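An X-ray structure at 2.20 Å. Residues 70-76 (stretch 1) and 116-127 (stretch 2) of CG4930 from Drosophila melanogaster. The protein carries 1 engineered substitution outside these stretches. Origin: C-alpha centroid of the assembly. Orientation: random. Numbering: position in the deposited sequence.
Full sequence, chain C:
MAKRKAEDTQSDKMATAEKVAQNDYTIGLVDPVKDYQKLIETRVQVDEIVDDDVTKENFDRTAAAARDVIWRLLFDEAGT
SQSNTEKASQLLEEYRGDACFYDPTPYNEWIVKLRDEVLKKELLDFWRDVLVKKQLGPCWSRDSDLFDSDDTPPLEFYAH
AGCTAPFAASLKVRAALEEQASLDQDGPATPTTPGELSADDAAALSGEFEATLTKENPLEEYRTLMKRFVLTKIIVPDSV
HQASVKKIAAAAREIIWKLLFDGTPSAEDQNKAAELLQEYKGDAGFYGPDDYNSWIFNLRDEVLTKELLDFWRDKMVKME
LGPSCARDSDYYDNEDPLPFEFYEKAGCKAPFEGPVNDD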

ATOM      1  N   ILE C  70      -3.392 -45.838   2.480  1.00 28.90           N
ATOM      2  CA  ILE C  70      -3.754 -45.974   1.072  1.00 29.05           C
ATOM      3  C   ILE C  70      -3.251 -47.319   0.524  1.00 29.66           C
ATOM      4  O   ILE C  70      -3.972 -48.024  -0.193  1.00 29.38           O
ATOM      5  N   TRP C  71      -2.017 -47.663   0.885  1.00 29.77           N
ATOM      6  CA  TRP C  71      -1.391 -48.900   0.444  1.00 30.61           C
ATOM      7  C   TRP C  71      -2.161 -50.106   0.978  1.00 30.27           C
ATOM      8  O   TRP C  71      -2.450 -51.047   0.238  1.00 30.37           O
ATOM      9  N   ARG C  72      -2.504 -50.064   2.260  1.00 29.79           N
ATOM     10  CA  ARG C  72      -3.316 -51.117   2.854  1.00 29.69           C
ATOM     11  C   ARG C  72      -4.727 -51.222   2.264  1.00 28.85           C
ATOM     12  O   ARG C  72      -5.200 -52.320   1.996  1.00 27.95           O
ATOM     13  N   LEU C  73      -5.379 -50.085   2.018  1.00 28.19           N
ATOM     14  CA  LEU C  73      -6.739 -50.110   1.466  1.00 28.02           C
ATOM     15  C   LEU C  73      -6.767 -50.765   0.091  1.00 28.20           C
ATOM     16  O   LEU C  73      -7.722 -51.447  -0.255  1.00 27.84           O
ATOM     17  N   LEU C  74      -5.691 -50.568  -0.666  1.00 28.37           N
ATOM     18  CA  LEU C  74      -5.582 -51.086  -2.023  1.00 28.95           C
ATOM     19  C   LEU C  74      -5.126 -52.543  -2.099  1.00 29.56           C
ATOM     20  O   LEU C  74      -5.606 -53.278  -2.954  1.00 29.67           O
ATOM     21  N   PHE C  75      -4.232 -52.964  -1.198  1.00 30.15           N
ATOM     22  CA  PHE C  75      -3.551 -54.253  -1.355  1.00 30.93           C
ATOM     23  C   PHE C  75      -3.744 -55.296  -0.247  1.00 31.60           C
ATOM     24  O   PHE C  75      -3.434 -56.466  -0.462  1.00 31.69           O
ATOM     25  N   ASP C  76      -4.231 -54.879   0.924  1.00 32.43           N
ATOM     26  CA  ASP C  76      -4.404 -55.778   2.081  1.00 33.36           C
ATOM     27  C   ASP C  76      -5.272 -57.008   1.864  1.00 33.24           C
ATOM     28  O   ASP C  76      -5.103 -57.995   2.578  1.00 33.73           O
ATOM     29  N   ASP C 116       3.490 -48.905  -9.764  1.00 27.85           N
ATOM     30  CA  ASP C 116       4.156 -50.137 -10.142  1.00 28.09           C
ATOM     31  C   ASP C 116       3.495 -51.343  -9.492  1.00 28.19           C
ATOM     32  O   ASP C 116       3.384 -52.392 -10.133  1.00 27.57           O
ATOM     33  N   GLU C 117       3.019 -51.160  -8.253  1.00 28.09           N
ATOM     34  CA  GLU C 117       2.274 -52.189  -7.531  1.00 28.99           C
ATOM     35  C   GLU C 117       0.872 -52.389  -8.111  1.00 29.01           C
ATOM     36  O   GLU C 117       0.377 -53.518  -8.211  1.00 28.87           O
ATOM     37  N   VAL C 118       0.243 -51.283  -8.495  1.00 29.08           N
ATOM     38  CA  VAL C 118      -1.059 -51.310  -9.147  1.00 29.18           C
ATOM     39  C   VAL C 118      -1.009 -52.134 -10.433  1.00 29.70           C
ATOM     40  O   VAL C 118      -1.874 -52.980 -10.660  1.00 30.34           O
ATOM     41  N   LEU C 119       0.036 -51.928 -11.233  1.00 29.82           N
ATOM     42  CA  LEU C 119       0.174 -52.607 -12.528  1.00 30.47           C
ATOM     43  C   LEU C 119       0.542 -54.089 -12.409  1.00 31.16           C
ATOM     44  O   LEU C 119       0.012 -54.922 -13.143  1.00 31.78           O
ATOM     45  N   LYS C 120       1.451 -54.397 -11.487  1.00 32.09           N
ATOM     46  CA  LYS C 120       1.855 -55.764 -11.164  1.00 33.19           C
ATOM     47  C   LYS C 120       0.661 -56.615 -10.725  1.00 33.50           C
ATOM     48  O   LYS C 120       0.533 -57.775 -11.115  1.00 33.58           O
ATOM     49  N   LYS C 121      -0.216 -56.018  -9.923  1.00 34.27           N
ATOM     50  CA  LYS C 121      -1.416 -56.686  -9.427  1.00 34.85           C
ATOM     51  C   LYS C 121      -2.571 -56.575 -10.417  1.00 35.19           C
ATOM     52  O   LYS C 121      -3.664 -57.094 -10.170  1.00 35.01           O
ATOM     53  N   GLU C 122      -2.313 -55.890 -11.532  1.00 35.53           N
ATOM     54  CA  GLU C 122      -3.264 -55.757 -12.644  1.00 36.19           C
ATOM     55  C   GLU C 122      -4.595 -55.150 -12.205  1.00 35.22           C
ATOM     56  O   GLU C 122      -5.664 -55.623 -12.593  1.00 35.35           O
ATOM     57  N   LEU C 123      -4.507 -54.107 -11.379  1.00 34.85           N
ATOM     58  CA  LEU C 123      -5.667 -53.303 -10.980  1.00 33.88           C
ATOM     59  C   LEU C 123      -5.887 -52.174 -11.994  1.00 33.46           C
ATOM     60  O   LEU C 123      -5.730 -50.982 -11.680  1.00 32.85           O
ATOM     61  N   LEU C 124      -6.250 -52.565 -13.212  1.00 32.89           N
ATOM     62  CA  LEU C 124      -6.219 -51.655 -14.353  1.00 32.87           C
ATOM     63  C   LEU C 124      -7.346 -50.627 -14.351  1.00 32.71           C
ATOM     64  O   LEU C 124      -7.176 -49.529 -14.890  1.00 32.78           O
ATOM     65  N   ASP C 125      -8.487 -50.970 -13.751  1.00 32.27           N
ATOM     66  CA  ASP C 125      -9.570 -49.996 -13.598  1.00 32.19           C
ATOM     67  C   ASP C 125      -9.116 -48.856 -12.696  1.00 31.75           C
ATOM     68  O   ASP C 125      -9.262 -47.688 -13.053  1.00 31.83           O
ATOM     69  N   PHE C 126      -8.538 -49.194 -11.544  1.00 31.21           N
ATOM     70  CA  PHE C 126      -7.957 -48.180 -10.646  1.00 30.61           C
ATOM     71  C   PHE C 126      -6.868 -47.348 -11.354  1.00 30.12           C
ATOM     72  O   PHE C 126      -6.797 -46.137 -11.162  1.00 30.45           O
ATOM     73  N   TRP C 127      -6.042 -47.994 -12.175  1.00 29.50           N
ATOM     74  CA  TRP C 127      -5.013 -47.280 -12.933  1.00 29.28           C
ATOM     75  C   TRP C 127      -5.673 -46.293 -13.891  1.00 29.33           C
ATOM     76  O   TRP C 127      -5.372 -45.116 -13.844  1.00 29.42           O
TER

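Packing of residues 70-76 against residues 116-127 in CG4930. Helix 70-75 and helix 116-120 run nearly parallel, 5° apart, with their axes 11.6 Å apart at closest approach, a gap wide enough to be filled by side chains; the backbones come nearest at Leu74 and Val118, whose CA atoms lie 8.4 Å apart. The main bump from the first stretch is Phe75, which points toward the second with chi1 m (-51°) and has the largest area covered by it. Its ring sits in a hollow lined by Glu117, Val118, Lys121 and Leu123. Glu117, with chi1 t and chi2 p, places its CG over one face of the ring: CG of Glu117 is 3.6 Å from the Phe75 ring centroid and 17° off the ring normal, a CH-pi contact. Val118 (chi1 t) closes the edge, with its CG2 4.0 Å from Phe75 CZ. Lys121 and Leu123 approach obliquely, Lys121 CD 3.7 Å from Phe75 CD1 and Leu123 CD1 4.0 Å from Phe75 CE1.

The hollow is shaped partly by how the second stretch turns. Glu122 leaves the helix with positive phi in a Schellman motif, in which Leu123 N bonds back to Val118 O at 3.0 Å; Leu123 then takes the N-cap position of the next helix. Across this turn Lys121 and Leu123 both point toward the first stretch, whereas the side chain of Glu122 stays out of reach.

Leu74, with chi1 m and chi2 t, is the second bump. It meets Phe126 (chi1 t), which points toward it from the helix beyond the turn. Leu74 CD2 rests over one face of that ring, 3.8 Å from the Phe126 centroid and 16° off the normal, in a second CH-pi contact; its nearest ring atom is Phe126 CE1, 3.7 Å from Leu74 CD2. Trp71 leaves its backbone sideways with chi1 t, but the end of its indole comes nearer and brings CZ2 to 3.6 Å from CG of Glu117. That one methylene thus touches both Trp71 and Phe75.

No hydrogen bond crosses between the stretches, and the contact, burying 359 Å² in all, rests mainly on carbon surfaces. Even Glu117 and Lys121 make their closest contacts with the rings through carbons, CG and CD. Their charged ends pair with each other within the second stretch, in a long salt bridge of 3.9 Å between Lys121 NZ and Glu117 OE2.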

ATOM      1  CB  ILE C  70      -3.184 -44.830   0.228  1.00 28.53           C
ATOM      2  CG1 ILE C  70      -3.942 -43.522   0.501  1.00 28.45           C
ATOM      3  CG2 ILE C  70      -3.281 -45.172  -1.273  1.00 28.42           C
ATOM      4  CD1 ILE C  70      -3.156 -42.238   0.168  1.00 24.95           C
ATOM      5  CB  TRP C  71       0.076 -48.951   0.900  1.00 30.97           C
ATOM      6  CG  TRP C  71       0.877 -50.011   0.207  1.00 32.38           C
ATOM      7  CD1 TRP C  71       0.943 -51.341   0.538  1.00 32.94           C
ATOM      8  CD2 TRP C  71       1.744 -49.837  -0.924  1.00 32.94           C
ATOM      9  NE1 TRP C  71       1.783 -52.000  -0.323  1.00 33.47           N
ATOM     10  CE2 TRP C  71       2.291 -51.103  -1.228  1.00 33.99           C
ATOM     11  CE3 TRP C  71       2.112 -48.734  -1.705  1.00 33.85           C
ATOM     12  CZ2 TRP C  71       3.192 -51.298  -2.282  1.00 33.72           C
ATOM     13  CZ3 TRP C  71       3.003 -48.929  -2.759  1.00 33.38           C
ATOM     14  CH2 TRP C  71       3.535 -50.201  -3.033  1.00 33.27           C
ATOM     15  CB  ARG C  72      -3.344 -50.973   4.379  1.00 30.42           C
ATOM     16  CG  ARG C  72      -1.975 -51.257   4.990  1.00 32.59           C
ATOM     17  CD  ARG C  72      -2.001 -51.425   6.500  1.00 38.20           C
ATOM     18  NE  ARG C  72      -2.284 -50.179   7.203  1.00 41.53           N
ATOM     19  CZ  ARG C  72      -3.269 -50.038   8.086  1.00 43.93           C
ATOM     20  NH1 ARG C  72      -4.056 -51.073   8.368  1.00 44.59           N
ATOM     21  NH2 ARG C  72      -3.457 -48.872   8.699  1.00 44.60           N
ATOM     22  CB  LEU C  73      -7.340 -48.704   1.396  1.00 27.33           C
ATOM     23  CG  LEU C  73      -7.736 -48.121   2.758  1.00 26.84           C
ATOM     24  CD1 LEU C  73      -7.857 -46.620   2.664  1.00 25.54           C
ATOM     25  CD2 LEU C  73      -9.020 -48.743   3.297  1.00 25.54           C
ATOM     26  CB  LEU C  74      -4.639 -50.206  -2.848  1.00 28.53           C
ATOM     27  CG  LEU C  74      -5.162 -48.821  -3.227  1.00 27.77           C
ATOM     28  CD1 LEU C  74      -4.052 -47.939  -3.819  1.00 26.53           C
ATOM     29  CD2 LEU C  74      -6.334 -48.930  -4.188  1.00 28.54           C
ATOM     30  CB  PHE C  75      -2.040 -54.040  -1.597  1.00 30.80           C
ATOM     31  CG  PHE C  75      -1.732 -53.056  -2.703  1.00 30.51           C
ATOM     32  CD1 PHE C  75      -2.165 -53.289  -4.002  1.00 30.32           C
ATOM     33  CD2 PHE C  75      -1.009 -51.900  -2.441  1.00 29.54           C
ATOM     34  CE1 PHE C  75      -1.888 -52.384  -5.018  1.00 29.33           C
ATOM     35  CE2 PHE C  75      -0.737 -50.982  -3.452  1.00 28.30           C
ATOM     36  CZ  PHE C  75      -1.172 -51.230  -4.737  1.00 29.70           C
ATOM     37  CB  ASP C  76      -4.951 -55.027   3.303  1.00 33.74           C
ATOM     38  CG  ASP C  76      -3.872 -54.706   4.332  1.00 36.90           C
ATOM     39  OD1 ASP C  76      -2.680 -54.970   4.048  1.00 39.45           O
ATOM     40  OD2 ASP C  76      -4.217 -54.195   5.432  1.00 39.60           O
ATOM     41  CB  ASP C 116       5.653 -50.067  -9.849  1.00 28.37           C
ATOM     42  CG  ASP C 116       6.381 -49.103 -10.784  1.00 29.63           C
ATOM     43  OD1 ASP C 116       5.724 -48.478 -11.644  1.00 31.45           O
ATOM     44  OD2 ASP C 116       7.607 -48.952 -10.654  1.00 31.53           O
ATOM     45  CB  GLU C 117       2.189 -51.848  -6.039  1.00 28.95           C
ATOM     46  CG  GLU C 117       1.782 -53.038  -5.141  1.00 30.52           C
ATOM     47  CD  GLU C 117       2.826 -54.161  -5.052  1.00 32.48           C
ATOM     48  OE1 GLU C 117       4.022 -53.943  -5.330  1.00 34.26           O
ATOM     49  OE2 GLU C 117       2.447 -55.283  -4.682  1.00 33.33           O
ATOM     50  CB  VAL C 118      -1.574 -49.865  -9.401  1.00 28.94           C
ATOM     51  CG1 VAL C 118      -2.651 -49.838 -10.508  1.00 28.66           C
ATOM     52  CG2 VAL C 118      -2.117 -49.279  -8.101  1.00 26.87           C
ATOM     53  CB  LEU C 119       1.184 -51.872 -13.414  1.00 29.77           C
ATOM     54  CG  LEU C 119       0.819 -50.424 -13.761  1.00 29.57           C
ATOM     55  CD1 LEU C 119       1.887 -49.805 -14.645  1.00 29.09           C
ATOM     56  CD2 LEU C 119      -0.553 -50.347 -14.419  1.00 28.44           C
ATOM     57  CB  LYS C 120       2.908 -55.718 -10.054  1.00 33.43           C
ATOM     58  CG  LYS C 120       3.371 -57.063  -9.539  1.00 35.08           C
ATOM     59  CD  LYS C 120       3.733 -56.944  -8.061  1.00 37.86           C
ATOM     60  CE  LYS C 120       4.072 -58.289  -7.460  1.00 40.52           C
ATOM     61  NZ  LYS C 120       5.355 -58.813  -7.999  1.00 42.19           N
ATOM     62  CB  LYS C 121      -1.811 -56.115  -8.063  1.00 34.66           C
ATOM     63  CG  LYS C 121      -0.719 -56.314  -7.024  1.00 36.32           C
ATOM     64  CD  LYS C 121      -1.280 -56.463  -5.632  1.00 38.95           C
ATOM     65  CE  LYS C 121      -0.229 -57.024  -4.663  1.00 39.87           C
ATOM     66  NZ  LYS C 121       0.173 -58.420  -4.978  1.00 39.35           N
ATOM     67  CB  GLU C 122      -3.466 -57.099 -13.379  1.00 36.15           C
ATOM     68  CG  GLU C 122      -2.293 -57.497 -14.286  1.00 37.85           C
ATOM     69  CD  GLU C 122      -2.606 -58.698 -15.176  1.00 38.19           C
ATOM     70  OE1 GLU C 122      -3.296 -58.527 -16.213  1.00 41.13           O
ATOM     71  OE2 GLU C 122      -2.152 -59.816 -14.839  1.00 40.26           O
ATOM     72  CB  LEU C 123      -5.469 -52.750  -9.563  1.00 33.85           C
ATOM     73  CG  LEU C 123      -5.359 -53.801  -8.451  1.00 33.87           C
ATOM     74  CD1 LEU C 123      -5.185 -53.145  -7.094  1.00 33.16           C
ATOM     75  CD2 LEU C 123      -6.585 -54.716  -8.459  1.00 33.74           C
ATOM     76  CB  LEU C 124      -6.175 -52.432 -15.683  1.00 33.35           C
ATOM     77  CG  LEU C 124      -4.922 -53.287 -15.936  1.00 33.45           C
ATOM     78  CD1 LEU C 124      -4.876 -53.817 -17.372  1.00 34.04           C
ATOM     79  CD2 LEU C 124      -3.658 -52.505 -15.619  1.00 33.35           C
ATOM     80  CB  ASP C 125     -10.853 -50.636 -13.060  1.00 32.49           C
ATOM     81  CG  ASP C 125     -11.534 -51.535 -14.083  1.00 34.11           C
ATOM     82  OD1 ASP C 125     -11.330 -51.340 -15.303  1.00 36.01           O
ATOM     83  OD2 ASP C 125     -12.276 -52.449 -13.663  1.00 36.12           O
ATOM     84  CB  PHE C 126      -7.411 -48.823  -9.366  1.00 30.24           C
ATOM     85  CG  PHE C 126      -6.886 -47.829  -8.353  1.00 30.87           C
ATOM     86  CD1 PHE C 126      -7.754 -47.145  -7.509  1.00 29.25           C
ATOM     87  CD2 PHE C 126      -5.516 -47.594  -8.229  1.00 30.80           C
ATOM     88  CE1 PHE C 126      -7.272 -46.234  -6.571  1.00 30.14           C
ATOM     89  CE2 PHE C 126      -5.031 -46.684  -7.289  1.00 30.39           C
ATOM     90  CZ  PHE C 126      -5.910 -45.999  -6.469  1.00 29.74           C
ATOM     91  CB  TRP C 127      -4.068 -48.247 -13.661  1.00 28.65           C
ATOM     92  CG  TRP C 127      -3.118 -47.615 -14.662  1.00 27.98           C
ATOM     93  CD1 TRP C 127      -3.060 -47.878 -16.002  1.00 28.39           C
ATOM     94  CD2 TRP C 127      -2.114 -46.617 -14.410  1.00 28.26           C
ATOM     95  NE1 TRP C 127      -2.083 -47.117 -16.602  1.00 27.68           N
ATOM     96  CE2 TRP C 127      -1.482 -46.339 -15.646  1.00 27.89           C
ATOM     97  CE3 TRP C 127      -1.681 -45.933 -13.263  1.00 28.01           C
ATOM     98  CZ2 TRP C 127      -0.446 -45.411 -15.766  1.00 27.66           C
ATOM     99  CZ3 TRP C 127      -0.657 -45.003 -13.384  1.00 28.25           C
ATOM    100  CH2 TRP C 127      -0.045 -44.756 -14.623  1.00 28.16           C
TER